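Long-range contacts in BB_2cx5_001 (Thermus thermophilus, PDB 3RI0), which is a designed scaffold, apparently meant to present a linear HIV epitope, built on a protein of the aminoacyl-tRNA editing domain family: residues V40-V48 against L119-A128; A52-F62 against A75-L86. The protein carries 6 engineered substitutions. One frame throughout, in Å; residues are numbered along the deposited sequence.

In the fold
Both contacts draw on strand 47-54 of one mixed sheet, contact 1 at its first residues and contact 2 at its last, with centres about 24 Å apart on opposite sides of the chain's centre. Contact 1 is the more buried: 40-48 meets 119-128 through a parallel strand pairing, a glutamine that ties two loops together, and aliphatic groups laid on aromatic faces. Contact 2 lies further out, where the hairpin 52-62 receives the short, weakly bonded antiparallel strand 84-85 and the end of helix 72-79. Its inner part is apolar, but toward solvent it turns polar, with hydroxyls, a lysine and bound water, and five engineered residues fall within its segments.

Contact 1. Residues V40-V48 against L119-A128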
loop_
_atom_site.group_PDB
_atom_site.type_symbol
_atom_site.label_atom_id
_atom_site.label_comp_id
_atom_site.label_asym_id
_atom_site.label_seq_id
_atom_site.Cartn_x
_atom_site.Cartn_y
_atom_site.Cartn_z
ATOM N N VAL A 40 16.108 3.441 4.587
ATOM C CA VAL A 40 15.689 3.007 5.918
ATOM C C VAL A 40 16.296 1.660 6.311
ATOM O O VAL A 40 15.953 1.084 7.342
ATOM C CB VAL A 40 14.137 2.927 6.009
ATOM C CG1 VAL A 40 13.530 4.287 5.687
ATOM C CG2 VAL A 40 13.597 1.888 5.047
ATOM N N GLY A 41 17.197 1.160 5.472
ATOM C CA GLY A 41 17.867 -0.096 5.759
ATOM C C GLY A 41 17.042 -1.359 5.630
ATOM O O GLY A 41 17.342 -2.345 6.295
ATOM N N ALA A 42 16.012 -1.351 4.787
ATOM C CA ALA A 42 15.179 -2.542 4.611
ATOM C C ALA A 42 15.444 -3.182 3.253
ATOM O O ALA A 42 16.131 -2.601 2.411
ATOM C CB ALA A 42 13.701 -2.163 4.717
ATOM N N GLU A 43 14.926 -4.392 3.053
ATOM C CA GLU A 43 15.061 -5.075 1.765
ATOM C C GLU A 43 13.895 -4.575 0.935
ATOM O O GLU A 43 12.871 -4.161 1.487
ATOM C CB GLU A 43 14.903 -6.580 1.902
ATOM C CG GLU A 43 16.060 -7.312 2.517
ATOM C CD GLU A 43 15.733 -8.779 2.728
ATOM O OE1 GLU A 43 16.311 -9.387 3.655
ATOM O OE2 GLU A 43 14.896 -9.322 1.963
ATOM N N VAL A 44 14.027 -4.628 -0.384
ATOM C CA VAL A 44 12.951 -4.169 -1.239
ATOM C C VAL A 44 11.674 -4.990 -1.038
ATOM O O VAL A 44 10.572 -4.494 -1.232
ATOM C CB VAL A 44 13.353 -4.215 -2.719
ATOM C CG1 VAL A 44 13.300 -5.642 -3.235
ATOM C CG2 VAL A 44 12.424 -3.308 -3.516
ATOM N N GLY A 45 11.822 -6.244 -0.633
ATOM C CA GLY A 45 10.647 -7.070 -0.413
ATOM C C GLY A 45 9.800 -6.601 0.759
ATOM O O GLY A 45 8.644 -7.015 0.907
ATOM N N GLN A 46 10.374 -5.739 1.593
ATOM C CA GLN A 46 9.670 -5.217 2.753
ATOM C C GLN A 46 8.808 -4.010 2.414
ATOM O O GLN A 46 7.949 -3.620 3.198
ATOM C CB GLN A 46 10.659 -4.848 3.867
ATOM C CG GLN A 46 11.259 -6.058 4.576
ATOM C CD GLN A 46 12.326 -5.665 5.590
ATOM O OE1 GLN A 46 13.425 -5.234 5.216
ATOM N NE2 GLN A 46 12.007 -5.802 6.877
ATOM N N ILE A 47 9.035 -3.411 1.251
ATOM C CA ILE A 47 8.237 -2.267 0.841
ATOM C C ILE A 47 6.861 -2.757 0.401
ATOM O O ILE A 47 6.748 -3.742 -0.334
ATOM C CB ILE A 47 8.881 -1.500 -0.333
ATOM C CG1 ILE A 47 10.263 -0.974 0.072
ATOM C CG2 ILE A 47 7.964 -0.340 -0.762
ATOM C CD1 ILE A 47 10.247 0.011 1.207
ATOM N N VAL A 48 5.824 -2.062 0.850
ATOM C CA VAL A 48 4.464 -2.419 0.514
ATOM C C VAL A 48 3.898 -1.491 -0.550
ATOM O O VAL A 48 3.820 -0.279 -0.347
ATOM C CB VAL A 48 3.546 -2.320 1.746
ATOM C CG1 VAL A 48 2.164 -2.885 1.409
ATOM C CG2 VAL A 48 4.176 -3.062 2.935
ATOM N N LEU A 119 4.533 -10.774 2.446
ATOM C CA LEU A 119 4.752 -9.673 3.383
ATOM C C LEU A 119 4.769 -10.165 4.832
ATOM O O LEU A 119 5.445 -9.580 5.678
ATOM C CB LEU A 119 3.675 -8.596 3.208
ATOM C CG LEU A 119 3.799 -7.720 1.956
ATOM C CD1 LEU A 119 2.590 -6.800 1.835
ATOM C CD2 LEU A 119 5.081 -6.899 2.038
ATOM N N LEU A 120 4.044 -11.246 5.112
ATOM C CA LEU A 120 4.004 -11.796 6.470
ATOM C C LEU A 120 5.375 -12.391 6.793
ATOM O O LEU A 120 5.667 -12.742 7.935
ATOM C CB LEU A 120 2.937 -12.889 6.581
ATOM C CG LEU A 120 1.507 -12.592 6.118
ATOM C CD1 LEU A 120 0.644 -13.817 6.331
ATOM C CD2 LEU A 120 0.941 -11.417 6.878
ATOM N N GLY A 121 6.221 -12.473 5.768
ATOM C CA GLY A 121 7.550 -13.034 5.928
ATOM C C GLY A 121 8.569 -12.180 6.663
ATOM O O GLY A 121 9.701 -12.620 6.870
ATOM N N TYR A 122 8.199 -10.970 7.067
ATOM C CA TYR A 122 9.150 -10.123 7.776
ATOM C C TYR A 122 8.658 -9.681 9.142
ATOM O O TYR A 122 7.470 -9.775 9.446
ATOM C CB TYR A 122 9.470 -8.879 6.951
ATOM C CG TYR A 122 9.912 -9.145 5.531
ATOM C CD1 TYR A 122 8.984 -9.210 4.495
ATOM C CD2 TYR A 122 11.259 -9.301 5.219
ATOM C CE1 TYR A 122 9.388 -9.411 3.180
ATOM C CE2 TYR A 122 11.677 -9.504 3.910
ATOM C CZ TYR A 122 10.730 -9.554 2.893
ATOM O OH TYR A 122 11.124 -9.700 1.584
ATOM N N PRO A 123 9.584 -9.204 9.993
ATOM C CA PRO A 123 9.253 -8.730 11.339
ATOM C C PRO A 123 8.565 -7.368 11.250
ATOM O O PRO A 123 7.866 -6.939 12.167
ATOM C CB PRO A 123 10.617 -8.673 12.031
ATOM C CG PRO A 123 11.557 -8.407 10.905
ATOM C CD PRO A 123 11.044 -9.330 9.833
ATOM N N GLU A 124 8.777 -6.684 10.133
ATOM C CA GLU A 124 8.148 -5.390 9.900
ATOM C C GLU A 124 8.288 -5.008 8.434
ATOM O O GLU A 124 9.206 -5.465 7.758
ATOM C CB GLU A 124 8.766 -4.298 10.775
ATOM C CG GLU A 124 9.844 -3.506 10.077
ATOM C CD GLU A 124 11.214 -3.808 10.599
ATOM O OE1 GLU A 124 11.508 -3.404 11.748
ATOM O OE2 GLU A 124 11.995 -4.453 9.871
ATOM N N VAL A 125 7.373 -4.169 7.953
ATOM C CA VAL A 125 7.377 -3.722 6.562
ATOM C C VAL A 125 7.194 -2.204 6.511
ATOM O O VAL A 125 6.792 -1.586 7.504
ATOM C CB VAL A 125 6.235 -4.404 5.750
ATOM C CG1 VAL A 125 6.531 -5.885 5.553
ATOM C CG2 VAL A 125 4.919 -4.248 6.476
ATOM N N TRP A 126 7.498 -1.612 5.358
ATOM C CA TRP A 126 7.364 -0.170 5.165
ATOM C C TRP A 126 6.366 0.151 4.053
ATOM O O TRP A 126 6.546 -0.265 2.898
ATOM C CB TRP A 126 8.721 0.448 4.833
ATOM C CG TRP A 126 9.736 0.300 5.928
ATOM C CD1 TRP A 126 10.511 -0.797 6.199
ATOM C CD2 TRP A 126 10.059 1.270 6.927
ATOM N NE1 TRP A 126 11.294 -0.566 7.302
ATOM C CE2 TRP A 126 11.037 0.696 7.771
ATOM C CE3 TRP A 126 9.612 2.571 7.197
ATOM C CZ2 TRP A 126 11.583 1.384 8.864
ATOM C CZ3 TRP A 126 10.150 3.255 8.278
ATOM C CH2 TRP A 126 11.128 2.657 9.103
ATOM N N ALA A 127 5.326 0.904 4.403
ATOM C CA ALA A 127 4.287 1.292 3.458
ATOM C C ALA A 127 4.454 2.746 3.056
ATOM O O ALA A 127 5.094 3.524 3.762
ATOM C CB ALA A 127 2.907 1.088 4.084
ATOM N N ALA A 128 3.854 3.113 1.931
ATOM C CA ALA A 128 3.947 4.474 1.414
ATOM C C ALA A 128 3.212 5.507 2.288
ATOM O O ALA A 128 2.149 5.231 2.840
ATOM C CB ALA A 128 3.415 4.515 -0.009
HETATM O O HOH W 1 1.808 1.686 0.282
#
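Gln46 reaches across to Tyr122 and Glu124 at once. Its CG lies over one face of the tyrosine ring, 3.5 Å from the centroid, a CH-pi contact that uses the aliphatic part of a polar side chain. Beyond it the amide gives NE2 to the backbone O of Glu124 at 3.0 Å, in a bent bond, and only weakly to OE2 of the same residue. Glu43 OE2 stands at the edge of the Tyr122 ring, and Gly45, with no side chain, lets Tyr122 OH come to 3.3 Å from its CA. A second CH-pi contact puts Val40 CG2 3.9 Å above the five-membered ring of Trp126; a branched valine can lay a methyl on the broad indole face, and the small Ala42 fits its CB near CD1.

The backbones alongside pair as parallel strands, the junction of 47-54 with 125-128 in the mixed sheet. Trp126 N donates to Gln46 O, and Val48 N to Trp126 O at 2.8 Å, so the tryptophan is held through both its backbone groups. Beyond this bond a water bridges Val48 O to Ala128 N. Ile47 CD1 packs on Trp126 CB, whereas Val48 turns to the other sheet face, that of Ala127: its CG1, anti to the backbone N (chi1 -172°), meets Leu119 CD1, and its CG2 meets Val125 CB at 3.7 Å.

The glutamine amide is itself positioned by a nearly straight bond from Glu43 N to Gln46 OE1, 2.8 Å long and in the carbonyl plane, which fixes the rotation that presents NE2 to Glu124. Next after Val40, Gly41 takes the positive phi of a Schellman motif that ends helix 33-39. Strand 125-128 also bonds to strand 134-138, whose Leu135 and Arg137 touch Trp126.

Contact 2. Residues A52-F62 against A75-L86; sequences AYGGSKGAYLF and AARLVGTDLLEL. Engineered in segment 52-62: Ala52 (natural residue Val), Tyr53 (natural residue Phe), Gly54 (natural residue Val), Ser56 (natural residue Glu). Engineered in segment 75-86: Ala76 (natural residue Thr).
Leu83, Phe62, Tyr60 and Ala75 carry the apolar centre, where helix 72-79 comes against one face of the hairpin. The Leu83 side chain crosses that of Tyr60 at about a right angle, its CD2 3.8 Å from Tyr60 CE1. The other branch, CD1, turns to Phe62 CZ at 4.0 Å, so one forked leucine serves both aromatics. The small Ala75 leaves room for the Phe62 ring against the helix, with CB 3.7 Å from Phe62 CE2. Val79 CG2 lies over the Tyr60 face, though its closeness in the model is doubtful. Deeper in the fold, Tyr114 of strand 113-116 meets the Phe62 ring.

Leu86 covers the strand further along: with CG beside its backbone N (chi1 -74°), it rests on the peptide between engineered Tyr53 and engineered Gly54, CD1 3.7 Å from Tyr53 C, and also touches Val91 and Leu94 of helix 88-95. Gly54 and Leu84 exchange two backbone hydrogen bonds, the one from Gly54 N to Leu84 O being 3.1 Å long and almost straight at 173°. A water joins O of engineered Ala52 to Leu86 N beyond them.

Toward the turn, Thr81 brings its methyl CG2 near the Tyr60 hydroxyl, whose buried O has no polar partner. Thr81 OG1, on the other branch, makes a weak hydrogen bond, 3.4 Å, with OG of engineered Ser56. Lys57 runs past Thr81, its extended chain using methylenes for contact. Gly80, at positive phi, lets the chain leave the helix and return as the short, weakly bonded strand 84-85, set antiparallel beside the beta-hairpin of 47-54 and 59-65.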
loop_
_atom_site.group_PDB
_atom_site.type_symbol
_atom_site.label_atom_id
_atom_site.label_comp_id
_atom_site.label_asym_id
_atom_site.label_seq_id
_atom_site.Cartn_x
_atom_site.Cartn_y
_atom_site.Cartn_z
ATOM N N ALA A 52 -4.378 -0.275 -6.567
ATOM C CA ALA A 52 -5.830 -0.230 -6.688
ATOM C C ALA A 52 -6.317 -0.581 -8.103
ATOM O O ALA A 52 -5.794 -0.059 -9.090
ATOM C CB ALA A 52 -6.327 1.140 -6.295
ATOM N N TYR A 53 -7.316 -1.458 -8.190
ATOM C CA TYR A 53 -7.879 -1.881 -9.473
ATOM C C TYR A 53 -9.394 -1.776 -9.475
ATOM O O TYR A 53 -10.029 -1.771 -8.427
ATOM C CB TYR A 53 -7.474 -3.319 -9.780
ATOM C CG TYR A 53 -6.036 -3.453 -10.213
ATOM C CD1 TYR A 53 -5.684 -3.397 -11.562
ATOM C CD2 TYR A 53 -5.019 -3.590 -9.271
ATOM C CE1 TYR A 53 -4.346 -3.469 -11.963
ATOM C CE2 TYR A 53 -3.684 -3.660 -9.658
ATOM C CZ TYR A 53 -3.357 -3.599 -11.006
ATOM O OH TYR A 53 -2.042 -3.678 -11.398
ATOM N N GLY A 54 -9.975 -1.689 -10.663
ATOM C CA GLY A 54 -11.417 -1.578 -10.758
ATOM C C GLY A 54 -12.094 -2.787 -11.369
ATOM O O GLY A 54 -11.495 -3.522 -12.156
ATOM N N GLY A 55 -13.354 -2.992 -11.003
ATOM C CA GLY A 55 -14.124 -4.108 -11.526
ATOM C C GLY A 55 -15.569 -3.675 -11.666
ATOM O O GLY A 55 -15.954 -2.632 -11.132
ATOM N N SER A 56 -16.378 -4.456 -12.373
ATOM C CA SER A 56 -17.777 -4.082 -12.534
ATOM C C SER A 56 -18.453 -4.039 -11.166
ATOM O O SER A 56 -19.390 -3.269 -10.950
ATOM C CB SER A 56 -18.510 -5.054 -13.476
ATOM O OG SER A 56 -18.578 -6.354 -12.936
ATOM N N LYS A 57 -17.970 -4.862 -10.239
ATOM C CA LYS A 57 -18.536 -4.868 -8.895
ATOM C C LYS A 57 -18.181 -3.519 -8.263
ATOM O O LYS A 57 -19.040 -2.651 -8.106
ATOM C CB LYS A 57 -17.944 -6.013 -8.063
ATOM C CG LYS A 57 -18.039 -7.370 -8.749
ATOM C CD LYS A 57 -17.926 -8.520 -7.758
ATOM C CE LYS A 57 -18.046 -9.851 -8.478
ATOM N NZ LYS A 57 -18.210 -10.991 -7.537
ATOM N N GLY A 58 -16.900 -3.356 -7.935
ATOM C CA GLY A 58 -16.402 -2.124 -7.350
ATOM C C GLY A 58 -14.880 -2.093 -7.446
ATOM O O GLY A 58 -14.305 -2.774 -8.286
ATOM N N ALA A 59 -14.224 -1.300 -6.603
ATOM C CA ALA A 59 -12.762 -1.221 -6.616
ATOM C C ALA A 59 -12.136 -2.044 -5.478
ATOM O O ALA A 59 -12.742 -2.198 -4.419
ATOM C CB ALA A 59 -12.332 0.218 -6.505
ATOM N N TYR A 60 -10.937 -2.577 -5.700
ATOM C CA TYR A 60 -10.262 -3.363 -4.662
ATOM C C TYR A 60 -8.822 -2.906 -4.433
ATOM O O TYR A 60 -8.209 -2.275 -5.306
ATOM C CB TYR A 60 -10.257 -4.850 -5.012
ATOM C CG TYR A 60 -11.559 -5.354 -5.566
ATOM C CD1 TYR A 60 -11.905 -5.118 -6.897
ATOM C CD2 TYR A 60 -12.460 -6.058 -4.765
ATOM C CE1 TYR A 60 -13.107 -5.569 -7.421
ATOM C CE2 TYR A 60 -13.674 -6.513 -5.282
ATOM C CZ TYR A 60 -13.985 -6.263 -6.614
ATOM O OH TYR A 60 -15.175 -6.712 -7.134
ATOM N N LEU A 61 -8.280 -3.267 -3.271
ATOM C CA LEU A 61 -6.928 -2.878 -2.905
ATOM C C LEU A 61 -6.009 -4.094 -2.766
ATOM O O LEU A 61 -6.361 -5.084 -2.118
ATOM C CB LEU A 61 -6.958 -2.111 -1.578
ATOM C CG LEU A 61 -5.919 -1.028 -1.261
ATOM C CD1 LEU A 61 -5.424 -1.253 0.145
ATOM C CD2 LEU A 61 -4.758 -1.032 -2.242
ATOM N N PHE A 62 -4.826 -4.015 -3.367
ATOM C CA PHE A 62 -3.866 -5.107 -3.275
ATOM C C PHE A 62 -2.524 -4.620 -2.743
ATOM O O PHE A 62 -1.892 -3.747 -3.321
ATOM C CB PHE A 62 -3.686 -5.777 -4.635
ATOM C CG PHE A 62 -4.936 -6.438 -5.146
ATOM C CD1 PHE A 62 -5.850 -5.722 -5.913
ATOM C CD2 PHE A 62 -5.203 -7.774 -4.856
ATOM C CE1 PHE A 62 -7.027 -6.326 -6.389
ATOM C CE2 PHE A 62 -6.378 -8.395 -5.322
ATOM C CZ PHE A 62 -7.286 -7.664 -6.094
ATOM N N ALA A 75 -5.501 -12.483 -8.797
ATOM C CA ALA A 75 -6.241 -11.381 -8.202
ATOM C C ALA A 75 -7.702 -11.410 -8.641
ATOM O O ALA A 75 -8.595 -11.120 -7.850
ATOM C CB ALA A 75 -5.598 -10.056 -8.589
ATOM N N ALA A 76 -7.940 -11.781 -9.898
ATOM C CA ALA A 76 -9.289 -11.836 -10.465
ATOM C C ALA A 76 -10.126 -13.048 -10.041
ATOM O O ALA A 76 -11.318 -12.913 -9.774
ATOM C CB ALA A 76 -9.214 -11.772 -11.993
ATOM N N ARG A 77 -9.521 -14.231 -9.987
ATOM C CA ARG A 77 -10.267 -15.424 -9.592
ATOM C C ARG A 77 -10.599 -15.325 -8.113
ATOM O O ARG A 77 -11.490 -16.002 -7.596
ATOM C CB ARG A 77 -9.446 -16.689 -9.850
ATOM C CG ARG A 77 -9.160 -16.960 -11.323
ATOM C CD ARG A 77 -8.531 -18.334 -11.518
ATOM N NE ARG A 77 -7.155 -18.408 -11.030
ATOM C CZ ARG A 77 -6.106 -17.922 -11.686
ATOM N NH1 ARG A 77 -6.272 -17.324 -12.861
ATOM N NH2 ARG A 77 -4.892 -18.033 -11.169
ATOM N N LEU A 78 -9.859 -14.451 -7.453
ATOM C CA LEU A 78 -9.986 -14.202 -6.030
ATOM C C LEU A 78 -11.102 -13.180 -5.808
ATOM O O LEU A 78 -11.904 -13.285 -4.884
ATOM C CB LEU A 78 -8.646 -13.653 -5.549
ATOM C CG LEU A 78 -8.127 -13.854 -4.138
ATOM C CD1 LEU A 78 -6.679 -13.388 -4.079
ATOM C CD2 LEU A 78 -8.977 -13.090 -3.177
ATOM N N VAL A 79 -11.137 -12.188 -6.683
ATOM C CA VAL A 79 -12.119 -11.120 -6.628
ATOM C C VAL A 79 -13.436 -11.610 -7.259
ATOM O O VAL A 79 -14.532 -11.243 -6.817
ATOM C CB VAL A 79 -11.542 -9.866 -7.358
ATOM C CG1 VAL A 79 -12.341 -9.534 -8.596
ATOM C CG2 VAL A 79 -11.486 -8.708 -6.405
ATOM N N GLY A 80 -13.316 -12.451 -8.282
ATOM C CA GLY A 80 -14.492 -12.993 -8.944
ATOM C C GLY A 80 -15.002 -12.187 -10.127
ATOM O O GLY A 80 -16.143 -12.376 -10.548
ATOM N N THR A 81 -14.178 -11.281 -10.649
ATOM C CA THR A 81 -14.570 -10.462 -11.791
ATOM C C THR A 81 -13.312 -9.963 -12.475
ATOM O O THR A 81 -12.242 -9.970 -11.875
ATOM C CB THR A 81 -15.413 -9.244 -11.351
ATOM O OG1 THR A 81 -16.151 -8.746 -12.472
ATOM C CG2 THR A 81 -14.511 -8.133 -10.810
ATOM N N ASP A 82 -13.430 -9.535 -13.726
ATOM C CA ASP A 82 -12.262 -9.044 -14.429
ATOM C C ASP A 82 -11.839 -7.748 -13.770
ATOM O O ASP A 82 -12.672 -6.988 -13.286
ATOM C CB ASP A 82 -12.551 -8.806 -15.911
ATOM C CG ASP A 82 -11.416 -9.279 -16.800
ATOM O OD1 ASP A 82 -10.249 -9.231 -16.354
ATOM O OD2 ASP A 82 -11.684 -9.692 -17.951
ATOM N N LEU A 83 -10.538 -7.503 -13.731
ATOM C CA LEU A 83 -10.026 -6.294 -13.123
ATOM C C LEU A 83 -9.241 -5.494 -14.125
ATOM O O LEU A 83 -8.435 -6.039 -14.881
ATOM C CB LEU A 83 -9.097 -6.633 -11.967
ATOM C CG LEU A 83 -9.715 -7.453 -10.849
ATOM C CD1 LEU A 83 -8.656 -7.788 -9.832
ATOM C CD2 LEU A 83 -10.859 -6.676 -10.217
ATOM N N LEU A 84 -9.479 -4.195 -14.154
ATOM C CA LEU A 84 -8.681 -3.399 -15.036
ATOM C C LEU A 84 -8.053 -2.207 -14.374
ATOM O O LEU A 84 -8.489 -1.711 -13.329
ATOM C CB LEU A 84 -9.449 -2.979 -16.288
ATOM C CG LEU A 84 -8.873 -3.781 -17.471
ATOM C CD1 LEU A 84 -9.576 -3.403 -18.768
ATOM C CD2 LEU A 84 -7.359 -3.535 -17.570
ATOM N N GLU A 85 -6.974 -1.800 -15.010
ATOM C CA GLU A 85 -6.168 -0.684 -14.614
ATOM C C GLU A 85 -7.029 0.557 -14.413
ATOM O O GLU A 85 -7.974 0.790 -15.162
ATOM C CB GLU A 85 -5.144 -0.460 -15.712
ATOM C CG GLU A 85 -4.096 0.554 -15.404
ATOM C CD GLU A 85 -2.749 0.062 -15.839
ATOM O OE1 GLU A 85 -2.625 -0.360 -17.014
ATOM O OE2 GLU A 85 -1.817 0.080 -15.007
ATOM N N LEU A 86 -6.710 1.329 -13.385
ATOM C CA LEU A 86 -7.438 2.555 -13.099
ATOM C C LEU A 86 -6.554 3.724 -13.494
ATOM O O LEU A 86 -5.346 3.713 -13.227
ATOM C CB LEU A 86 -7.776 2.654 -11.612
ATOM C CG LEU A 86 -8.899 1.754 -11.091
ATOM C CD1 LEU A 86 -9.018 1.928 -9.600
ATOM C CD2 LEU A 86 -10.220 2.100 -11.784
HETATM O O HOH W 2 -4.704 0.539 -11.469
HETATM O O HOH W 3 -15.127 -6.901 -13.766
#